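Putative TRAP PERIPLASMIC SOLUTE BINDING PROTEIN (Haemophilus influenzae, PDB 4PBQ) probably serves as the periplasmic solute-binding component of a TRAP transporter, and holds L-gulonate between the lobes of its family 7 fold. Local coordinates at residues A[145-150]-A[172-177]; A[207-212]-A[224-229]; A[211-216]-A[274-279]. One frame throughout, in Å; residues are numbered along the deposited sequence.

Interaction 1: residues A[145-150]-A[172-177]. With 2UF (L-gulonate), chain D.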
loop_
_atom_site.group_PDB
_atom_site.type_symbol
_atom_site.label_atom_id
_atom_site.label_comp_id
_atom_site.label_asym_id
_atom_site.label_seq_id
_atom_site.Cartn_x
_atom_site.Cartn_y
_atom_site.Cartn_z
ATOM N N GLY A 145 3.657 3.127 2.847
ATOM C CA GLY A 145 4.526 3.110 4.000
ATOM C C GLY A 145 4.367 1.905 4.906
ATOM O O GLY A 145 3.529 1.015 4.653
ATOM N N PHE A 146 5.188 1.874 5.950
ATOM C CA PHE A 146 5.002 0.857 6.978
ATOM C C PHE A 146 3.697 1.035 7.693
ATOM O O PHE A 146 3.286 2.145 8.016
ATOM C CB PHE A 146 6.142 0.889 7.964
ATOM C CG PHE A 146 7.419 0.316 7.419
ATOM C CD1 PHE A 146 7.654 -1.050 7.444
ATOM C CD2 PHE A 146 8.373 1.148 6.874
ATOM C CE1 PHE A 146 8.827 -1.575 6.943
ATOM C CE2 PHE A 146 9.561 0.642 6.360
ATOM C CZ PHE A 146 9.800 -0.714 6.389
ATOM N N ARG A 147 3.074 -0.092 8.022
ATOM C CA ARG A 147 1.795 -0.052 8.693
ATOM C C ARG A 147 1.940 -0.072 10.222
ATOM O O ARG A 147 2.778 -0.788 10.774
ATOM C CB ARG A 147 0.931 -1.231 8.218
ATOM C CG ARG A 147 0.712 -1.219 6.708
ATOM C CD ARG A 147 -0.011 -2.402 6.222
ATOM N NE ARG A 147 -1.461 -2.380 6.410
ATOM C CZ ARG A 147 -2.329 -1.896 5.534
ATOM N NH1 ARG A 147 -1.902 -1.383 4.384
ATOM N NH2 ARG A 147 -3.614 -1.956 5.787
ATOM N N VAL A 148 1.117 0.737 10.873
ATOM C CA VAL A 148 1.064 0.819 12.335
ATOM C C VAL A 148 -0.362 0.482 12.790
ATOM O O VAL A 148 -1.307 0.524 11.999
ATOM C CB VAL A 148 1.547 2.183 12.877
ATOM C CG1 VAL A 148 2.956 2.444 12.420
ATOM C CG2 VAL A 148 0.626 3.323 12.453
ATOM N N ILE A 149 -0.506 0.101 14.052
ATOM C CA ILE A 149 -1.819 -0.252 14.595
ATOM C C ILE A 149 -2.452 0.911 15.343
ATOM O O ILE A 149 -1.857 1.475 16.253
ATOM C CB ILE A 149 -1.692 -1.444 15.570
ATOM C CG1 ILE A 149 -1.126 -2.662 14.831
ATOM C CG2 ILE A 149 -3.049 -1.767 16.186
ATOM C CD1 ILE A 149 -0.726 -3.813 15.763
ATOM N N SER A 150 -3.647 1.309 14.929
ATOM C CA SER A 150 -4.411 2.272 15.681
ATOM C C SER A 150 -5.453 1.515 16.511
ATOM O O SER A 150 -5.941 0.474 16.096
ATOM C CB SER A 150 -5.068 3.304 14.777
ATOM O OG SER A 150 -6.073 2.767 13.956
ATOM N N SER A 172 -6.369 -11.905 2.534
ATOM C CA SER A 172 -6.248 -12.918 3.590
ATOM C C SER A 172 -4.860 -12.954 4.231
ATOM O O SER A 172 -4.702 -13.482 5.351
ATOM C CB SER A 172 -6.625 -14.294 3.039
ATOM O OG SER A 172 -5.699 -14.666 2.030
ATOM N N LEU A 173 -3.839 -12.382 3.580
ATOM C CA LEU A 173 -2.526 -12.301 4.236
ATOM C C LEU A 173 -2.655 -11.567 5.586
ATOM O O LEU A 173 -2.019 -11.901 6.583
ATOM C CB LEU A 173 -1.522 -11.527 3.362
ATOM C CG LEU A 173 -0.235 -11.166 4.090
ATOM C CD1 LEU A 173 0.496 -12.442 4.447
ATOM C CD2 LEU A 173 0.670 -10.228 3.265
ATOM N N PHE A 174 -3.486 -10.540 5.606
ATOM C CA PHE A 174 -3.617 -9.701 6.770
ATOM C C PHE A 174 -4.505 -10.370 7.814
ATOM O O PHE A 174 -4.294 -10.193 9.028
ATOM C CB PHE A 174 -4.196 -8.338 6.370
ATOM C CG PHE A 174 -3.219 -7.462 5.650
ATOM C CD1 PHE A 174 -2.914 -7.666 4.297
ATOM C CD2 PHE A 174 -2.605 -6.424 6.324
ATOM C CE1 PHE A 174 -2.011 -6.839 3.642
ATOM C CE2 PHE A 174 -1.708 -5.586 5.664
ATOM C CZ PHE A 174 -1.399 -5.807 4.336
ATOM N N VAL A 175 -5.482 -11.146 7.344
ATOM C CA VAL A 175 -6.264 -11.980 8.236
ATOM C C VAL A 175 -5.311 -12.953 8.936
ATOM O O VAL A 175 -5.362 -13.116 10.156
ATOM C CB VAL A 175 -7.393 -12.750 7.510
ATOM C CG1 VAL A 175 -8.180 -13.577 8.505
ATOM C CG2 VAL A 175 -8.339 -11.794 6.773
ATOM N N ASP A 176 -4.480 -13.649 8.167
ATOM C CA ASP A 176 -3.524 -14.604 8.749
ATOM C C ASP A 176 -2.501 -13.948 9.684
ATOM O O ASP A 176 -2.177 -14.486 10.755
ATOM C CB ASP A 176 -2.824 -15.379 7.636
ATOM C CG ASP A 176 -3.769 -16.270 6.851
ATOM O OD1 ASP A 176 -4.884 -16.606 7.340
ATOM O OD2 ASP A 176 -3.367 -16.660 5.742
ATOM N N TRP A 177 -1.997 -12.783 9.284
ATOM C CA TRP A 177 -1.087 -12.017 10.127
ATOM C C TRP A 177 -1.741 -11.737 11.485
ATOM O O TRP A 177 -1.152 -11.970 12.548
ATOM C CB TRP A 177 -0.669 -10.704 9.428
ATOM C CG TRP A 177 -0.069 -9.733 10.394
ATOM C CD1 TRP A 177 1.219 -9.714 10.839
ATOM C CD2 TRP A 177 -0.745 -8.666 11.073
ATOM N NE1 TRP A 177 1.392 -8.718 11.763
ATOM C CE2 TRP A 177 0.198 -8.052 11.922
ATOM C CE3 TRP A 177 -2.062 -8.185 11.060
ATOM C CZ2 TRP A 177 -0.127 -6.981 12.753
ATOM C CZ3 TRP A 177 -2.386 -7.104 11.882
ATOM C CH2 TRP A 177 -1.417 -6.511 12.705
HETATM O O6A 2UF D . -7.539 -0.725 2.802
HETATM C C6 2UF D . -6.394 -0.787 3.271
HETATM O O6B 2UF D . -6.111 -0.874 4.475
HETATM C C5 2UF D . -5.228 -0.693 2.265
HETATM O O5 2UF D . -4.114 -0.128 2.922
HETATM C C4 2UF D . -4.858 -2.089 1.718
HETATM O O4 2UF D . -5.949 -2.612 0.942
HETATM C C3 2UF D . -3.574 -1.995 0.867
HETATM O O3 2UF D . -3.641 -0.928 -0.141
HETATM C C2 2UF D . -3.275 -3.323 0.152
HETATM O O2 2UF D . -1.934 -3.204 -0.285
HETATM C C1 2UF D . -3.343 -4.539 1.127
HETATM O O1 2UF D . -2.891 -5.696 0.406
#

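Interaction 2: residues A[207-212]-A[224-229]. With 2UF (L-gulonate), chain D.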
loop_
_atom_site.group_PDB
_atom_site.type_symbol
_atom_site.label_atom_id
_atom_site.label_comp_id
_atom_site.label_asym_id
_atom_site.label_seq_id
_atom_site.Cartn_x
_atom_site.Cartn_y
_atom_site.Cartn_z
ATOM N N ASN A 207 -2.617 0.581 9.290
ATOM C CA ASN A 207 -2.369 1.304 8.049
ATOM C C ASN A 207 -1.182 2.217 8.303
ATOM O O ASN A 207 -0.770 2.396 9.452
ATOM C CB ASN A 207 -3.625 2.108 7.621
ATOM C CG ASN A 207 -4.355 1.483 6.416
ATOM O OD1 ASN A 207 -3.774 1.270 5.354
ATOM N ND2 ASN A 207 -5.629 1.199 6.592
ATOM N N PRO A 208 -0.613 2.788 7.243
ATOM C CA PRO A 208 0.505 3.710 7.450
ATOM C C PRO A 208 0.081 4.971 8.189
ATOM O O PRO A 208 -1.102 5.352 8.151
ATOM C CB PRO A 208 0.988 4.015 6.016
ATOM C CG PRO A 208 0.479 2.858 5.192
ATOM C CD PRO A 208 -0.834 2.487 5.825
ATOM N N TYR A 209 1.049 5.636 8.822
ATOM C CA TYR A 209 0.802 6.906 9.514
ATOM C C TYR A 209 0.028 7.910 8.654
ATOM O O TYR A 209 -0.900 8.546 9.146
ATOM C CB TYR A 209 2.120 7.557 9.972
ATOM C CG TYR A 209 2.613 7.089 11.316
ATOM C CD1 TYR A 209 1.944 7.415 12.481
ATOM C CD2 TYR A 209 3.777 6.350 11.418
ATOM C CE1 TYR A 209 2.427 7.001 13.730
ATOM C CE2 TYR A 209 4.237 5.918 12.635
ATOM C CZ TYR A 209 3.572 6.255 13.786
ATOM O OH TYR A 209 4.081 5.812 14.999
HETATM N N MSE A 210 0.424 8.092 7.389
HETATM C CA MSE A 210 -0.203 9.144 6.604
HETATM C C MSE A 210 -1.668 8.869 6.366
HETATM O O MSE A 210 -2.478 9.792 6.456
HETATM C CB MSE A 210 0.520 9.415 5.281
HETATM C CG MSE A 210 1.932 9.919 5.495
HETATM SE SE MSE A 210 2.798 10.479 3.844
HETATM C CE MSE A 210 3.189 8.739 3.105
ATOM N N LEU A 211 -2.035 7.612 6.116
ATOM C CA LEU A 211 -3.443 7.268 6.007
ATOM C C LEU A 211 -4.219 7.576 7.301
ATOM O O LEU A 211 -5.320 8.125 7.275
ATOM C CB LEU A 211 -3.577 5.785 5.620
ATOM C CG LEU A 211 -4.941 5.170 5.307
ATOM C CD1 LEU A 211 -5.867 4.998 6.518
ATOM C CD2 LEU A 211 -5.604 5.944 4.232
ATOM N N ILE A 212 -3.650 7.209 8.445
ATOM C CA ILE A 212 -4.283 7.466 9.727
ATOM C C ILE A 212 -4.579 8.954 9.938
ATOM O O ILE A 212 -5.635 9.313 10.451
ATOM C CB ILE A 212 -3.421 6.873 10.848
ATOM C CG1 ILE A 212 -3.484 5.356 10.728
ATOM C CG2 ILE A 212 -3.908 7.322 12.225
ATOM C CD1 ILE A 212 -2.508 4.623 11.645
ATOM N N ILE A 224 -1.783 4.780 18.997
ATOM C CA ILE A 224 -1.110 4.357 17.780
ATOM C C ILE A 224 0.132 3.621 18.191
ATOM O O ILE A 224 0.996 4.151 18.892
ATOM C CB ILE A 224 -0.773 5.550 16.853
ATOM C CG1 ILE A 224 -2.054 6.275 16.450
ATOM C CG2 ILE A 224 -0.034 5.061 15.622
ATOM C CD1 ILE A 224 -1.833 7.542 15.642
ATOM N N ILE A 225 0.196 2.365 17.803
ATOM C CA ILE A 225 1.293 1.507 18.193
ATOM C C ILE A 225 2.209 1.267 16.987
ATOM O O ILE A 225 1.786 0.695 15.966
ATOM C CB ILE A 225 0.744 0.195 18.761
ATOM C CG1 ILE A 225 -0.200 0.480 19.958
ATOM C CG2 ILE A 225 1.888 -0.714 19.154
ATOM C CD1 ILE A 225 -1.716 0.649 19.604
ATOM N N GLN A 226 3.461 1.703 17.114
ATOM C CA GLN A 226 4.394 1.713 15.988
ATOM C C GLN A 226 5.008 0.353 15.669
ATOM O O GLN A 226 6.214 0.150 15.741
ATOM C CB GLN A 226 5.487 2.729 16.229
ATOM C CG GLN A 226 6.273 3.089 15.013
ATOM C CD GLN A 226 7.280 4.168 15.337
ATOM O OE1 GLN A 226 8.481 3.903 15.455
ATOM N NE2 GLN A 226 6.787 5.390 15.532
ATOM N N SER A 227 4.149 -0.566 15.285
ATOM C CA SER A 227 4.553 -1.925 14.971
ATOM C C SER A 227 5.395 -2.045 13.706
ATOM O O SER A 227 6.351 -2.807 13.667
ATOM C CB SER A 227 3.313 -2.808 14.872
ATOM O OG SER A 227 2.308 -2.246 14.033
ATOM N N ASN A 228 5.051 -1.277 12.675
ATOM C CA ASN A 228 5.724 -1.355 11.384
ATOM C C ASN A 228 5.841 -2.810 10.927
ATOM O O ASN A 228 6.897 -3.250 10.471
ATOM C CB ASN A 228 7.088 -0.675 11.426
ATOM C CG ASN A 228 6.988 0.817 11.694
ATOM O OD1 ASN A 228 5.959 1.414 11.425
ATOM N ND2 ASN A 228 8.058 1.422 12.199
ATOM N N HIS A 229 4.745 -3.549 11.087
ATOM C CA HIS A 229 4.740 -4.983 10.801
ATOM C C HIS A 229 4.831 -5.357 9.321
ATOM O O HIS A 229 5.346 -6.413 8.976
ATOM C CB HIS A 229 3.511 -5.628 11.442
ATOM C CG HIS A 229 2.216 -4.935 11.128
ATOM N ND1 HIS A 229 1.799 -3.800 11.788
ATOM C CD2 HIS A 229 1.256 -5.209 10.213
ATOM C CE1 HIS A 229 0.638 -3.401 11.291
ATOM N NE2 HIS A 229 0.277 -4.252 10.344
HETATM O O6A 2UF D . -7.539 -0.725 2.802
HETATM C C6 2UF D . -6.394 -0.787 3.271
HETATM O O6B 2UF D . -6.111 -0.874 4.475
HETATM C C5 2UF D . -5.228 -0.693 2.265
HETATM O O5 2UF D . -4.114 -0.128 2.922
HETATM C C4 2UF D . -4.858 -2.089 1.718
HETATM O O4 2UF D . -5.949 -2.612 0.942
HETATM C C3 2UF D . -3.574 -1.995 0.867
HETATM O O3 2UF D . -3.641 -0.928 -0.141
HETATM C C2 2UF D . -3.275 -3.323 0.152
HETATM O O2 2UF D . -1.934 -3.204 -0.285
HETATM C C1 2UF D . -3.343 -4.539 1.127
HETATM O O1 2UF D . -2.891 -5.696 0.406
#

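Interaction 3: residues A[211-216]-A[274-279]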
loop_
_atom_site.group_PDB
_atom_site.type_symbol
_atom_site.label_atom_id
_atom_site.label_comp_id
_atom_site.label_asym_id
_atom_site.label_seq_id
_atom_site.Cartn_x
_atom_site.Cartn_y
_atom_site.Cartn_z
ATOM N N LEU A 211 -2.035 7.612 6.116
ATOM C CA LEU A 211 -3.443 7.268 6.007
ATOM C C LEU A 211 -4.219 7.576 7.301
ATOM O O LEU A 211 -5.320 8.125 7.275
ATOM C CB LEU A 211 -3.577 5.785 5.620
ATOM C CG LEU A 211 -4.941 5.170 5.307
ATOM C CD1 LEU A 211 -5.867 4.998 6.518
ATOM C CD2 LEU A 211 -5.604 5.944 4.232
ATOM N N ILE A 212 -3.650 7.209 8.445
ATOM C CA ILE A 212 -4.283 7.466 9.727
ATOM C C ILE A 212 -4.579 8.954 9.938
ATOM O O ILE A 212 -5.635 9.313 10.451
ATOM C CB ILE A 212 -3.421 6.873 10.848
ATOM C CG1 ILE A 212 -3.484 5.356 10.728
ATOM C CG2 ILE A 212 -3.908 7.322 12.225
ATOM C CD1 ILE A 212 -2.508 4.623 11.645
ATOM N N LYS A 213 -3.688 9.836 9.482
ATOM C CA LYS A 213 -3.968 11.263 9.595
ATOM C C LYS A 213 -4.974 11.692 8.532
ATOM O O LYS A 213 -5.959 12.369 8.845
ATOM C CB LYS A 213 -2.713 12.112 9.428
ATOM C CG LYS A 213 -2.990 13.600 9.692
ATOM C CD LYS A 213 -1.875 14.520 9.248
ATOM C CE LYS A 213 -2.354 15.950 9.347
ATOM N NZ LYS A 213 -1.369 16.977 8.854
ATOM N N ASP A 214 -4.670 11.358 7.272
ATOM C CA ASP A 214 -5.399 11.924 6.123
ATOM C C ASP A 214 -6.871 11.530 6.223
ATOM O O ASP A 214 -7.754 12.290 5.839
ATOM C CB ASP A 214 -4.877 11.338 4.817
ATOM C CG ASP A 214 -3.464 11.818 4.423
ATOM O OD1 ASP A 214 -2.897 12.756 5.027
ATOM O OD2 ASP A 214 -2.933 11.220 3.445
ATOM N N SER A 215 -7.115 10.306 6.680
ATOM C CA SER A 215 -8.472 9.762 6.771
ATOM C C SER A 215 -9.286 10.327 7.932
ATOM O O SER A 215 -10.516 10.170 7.959
ATOM C CB SER A 215 -8.414 8.252 6.960
ATOM O OG SER A 215 -7.834 7.966 8.230
ATOM N N GLY A 216 -8.609 10.965 8.885
ATOM C CA GLY A 216 -9.243 11.398 10.118
ATOM C C GLY A 216 -9.422 10.266 11.134
ATOM O O GLY A 216 -10.014 10.478 12.191
ATOM N N LEU A 274 7.313 11.905 8.284
ATOM C CA LEU A 274 7.942 12.482 9.478
ATOM C C LEU A 274 7.104 13.638 10.024
ATOM O O LEU A 274 6.916 13.740 11.240
ATOM C CB LEU A 274 9.373 12.964 9.193
ATOM C CG LEU A 274 10.412 11.908 8.830
ATOM C CD1 LEU A 274 11.751 12.547 8.444
ATOM C CD2 LEU A 274 10.619 10.930 9.987
ATOM N N GLU A 275 6.569 14.479 9.133
ATOM C CA GLU A 275 5.693 15.575 9.570
ATOM C C GLU A 275 4.457 15.033 10.262
ATOM O O GLU A 275 3.994 15.573 11.280
ATOM C CB GLU A 275 5.229 16.424 8.385
ATOM C CG GLU A 275 6.338 17.216 7.741
ATOM C CD GLU A 275 5.933 17.803 6.402
ATOM O OE1 GLU A 275 4.801 17.563 5.927
ATOM O OE2 GLU A 275 6.764 18.507 5.820
ATOM N N VAL A 276 3.900 13.975 9.683
ATOM C CA VAL A 276 2.648 13.429 10.180
ATOM C C VAL A 276 2.849 12.785 11.537
ATOM O O VAL A 276 2.006 12.898 12.431
ATOM C CB VAL A 276 2.051 12.440 9.170
ATOM C CG1 VAL A 276 0.973 11.616 9.824
ATOM C CG2 VAL A 276 1.488 13.217 7.958
ATOM N N LYS A 277 3.981 12.122 11.712
ATOM C CA LYS A 277 4.296 11.533 13.011
ATOM C C LYS A 277 4.347 12.618 14.115
ATOM O O LYS A 277 3.825 12.430 15.195
ATOM C CB LYS A 277 5.614 10.773 12.930
ATOM C CG LYS A 277 5.513 9.429 12.200
ATOM C CD LYS A 277 6.853 8.710 12.151
ATOM C CE LYS A 277 7.217 8.109 13.506
ATOM N NZ LYS A 277 8.436 7.244 13.423
ATOM N N ASP A 278 4.969 13.749 13.820
ATOM C CA ASP A 278 5.023 14.863 14.751
ATOM C C ASP A 278 3.620 15.424 15.026
ATOM O O ASP A 278 3.274 15.703 16.174
ATOM C CB ASP A 278 5.922 15.959 14.199
ATOM C CG ASP A 278 6.229 17.040 15.228
ATOM O OD1 ASP A 278 6.828 16.703 16.266
ATOM O OD2 ASP A 278 5.852 18.204 14.997
ATOM N N TYR A 279 2.841 15.604 13.958
ATOM C CA TYR A 279 1.460 16.070 14.060
ATOM C C TYR A 279 0.654 15.196 15.033
ATOM O O TYR A 279 -0.034 15.699 15.939
ATOM C CB TYR A 279 0.801 16.049 12.672
ATOM C CG TYR A 279 -0.639 16.528 12.657
ATOM C CD1 TYR A 279 -1.677 15.671 13.009
ATOM C CD2 TYR A 279 -0.953 17.810 12.265
ATOM C CE1 TYR A 279 -2.974 16.092 13.012
ATOM C CE2 TYR A 279 -2.263 18.245 12.260
ATOM C CZ TYR A 279 -3.265 17.380 12.634
ATOM O OH TYR A 279 -4.580 17.786 12.640
#

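Interaction 1: residues A[145-150]-A[172-177]
O5 of the bound L-gulonate takes a nearly straight hydrogen bond from Arg-147 NH1 (2.9 Å, 163° at the hydrogen) and a weak one from NH2. This is the sugar-acid pocket of a family 7 solute-binding protein, in which strand 136-151 offers the arginine and helix 172-180 the aromatic ring beside it. Arg-147 NH2 reaches on to the carboxylate, bonding O6B at 3.0 Å, so that hydroxyl and carboxylate are read together by one guanidinium lying with its edge to the ligand. The Phe-174 ring, led by CE2, comes over one face of that guanidinium, toward its rim. CE2 of Phe-174 lies within 3.3 Å of Arg-147 NE, but the two planes are 67° apart, which excludes a parallel stack. A bend at chi3 (79°), after an extended chi2, turns the guanidinium to the ligand. Its rotation is further fixed from outside: Glu-206 makes a salt bridge with NE, and Ser-232 a hydrogen bond with NH1. Across CZ from CE2, CE1 of Phe-174 lies 3.5 Å from O1 of L-gulonate, an oblique approach. One helical turn on, Trp-177 receives Ile-149 at its edge, CD1 lying 4.1 Å from CH2.

Interaction 2: residues A[207-212]-A[224-229]
The backbones stay well separated, with Tyr-209 and Ile-224 nearest at 8.9 Å between CA atoms, so the contact is made by side chains. Segment 207-212 passes from strand into helix, with Pro-208 at the N-cap position, while 224-229 leaves its strand through an inverse gamma turn centred on Gln-226, closed by the bond from Ser-227 N to Ile-225 O. This is a strand-to-helix junction packed against a neighbouring part of the mixed sheet in a family 7 solute-binding fold. Tyr-209 and Ile-224 carry most of the buried surface: the tyrosine's CE1 lies 3.7 Å from CG2 of Ile-224, the two side chains crossing at a slant. The same isoleucine uses its other branch on Ile-212. Ile-224 CG1 stands anti to the carbonyl carbon (chi1 -60°), and the extended chain brings CD1 to 4.0 Å from Ile-212 CG2 as the two side chains run past one another in opposite directions. Beyond the ring, the Tyr-209 hydroxyl comes near the Gln-226 side chain, with OH 3.5 Å from CG, tyrosine and glutamine crossing at about a right angle. At the strand end of the junction Asn-207 turns from this contact to L-gulonate. Its amide spans two ligand groups: OD1 accepts from O5 at 2.8 Å, and ND2 donates to the carboxylate oxygen O6B at 3.0 Å.

Interaction 3: residues A[211-216]-A[274-279]
Lys-213 reaches across from the short helix 209-214 to the long helix 248-281, and its path makes a helix-to-helix contact that ends in a cation-pi pair. The backbones are close here, CA of Lys-213 lying 7.0 Å from CA of Val-276. The first side-chain contact is apolar: CB of Lys-213 lies 3.7 Å from Val-276 CG1. CG then stands above the plane of the Tyr-279 ring, just past its CD1-CE1 side and 4.1 Å from CD1, and CD sits between the two partners, 3.8 Å from Val-276 CG2 and also near CD1 of the tyrosine. With CG anti to the backbone N (chi1 -174°) and an extended chain beyond it, the lysine runs across the ring face, its direction about at right angles to that of the tyrosine side chain. CE therefore stands over the middle of the face, 3.5 Å from the centroid and 1° off the normal, a CH-pi contact about as central as the geometry allows. NZ is slightly displaced, 3.8 Å from the same centroid and 23° off the normal, still over the face, which supports the cation-pi assignment. Outside the two segments, the hydroxyl of Tyr-279 is hydrogen-bonded to that of Tyr-218, and the ring stacks with His-283. Farther along the segment, Leu-211 O accepts from both Ser-215 N and Ser-215 OG, which approach from opposite faces of its carbonyl plane, the OG bond measuring 2.7 Å.

In the fold
From the N terminus, strand 136-151 comes first, and interaction 1 closes a loop of 21 residues back to it from helix 172-180. Interactions 2 and 3 both start later, from the strand-helix junction at 207-216, and share Leu-211 and Ile-212. Interaction 2 closes after 11 residues at 224-229, whereas interaction 3 spans 57 to helix 248-281, so the shorter loop lies largely within the longer. The mixed sheet joins the first two: Val-148 N pairs with Asn-207 O, and Ile-149 O with Ile-225 N, while both contacts touch the ligand. Helix 209-214 links interactions 2 and 3, carrying the connection from the pocket outward to the long helix.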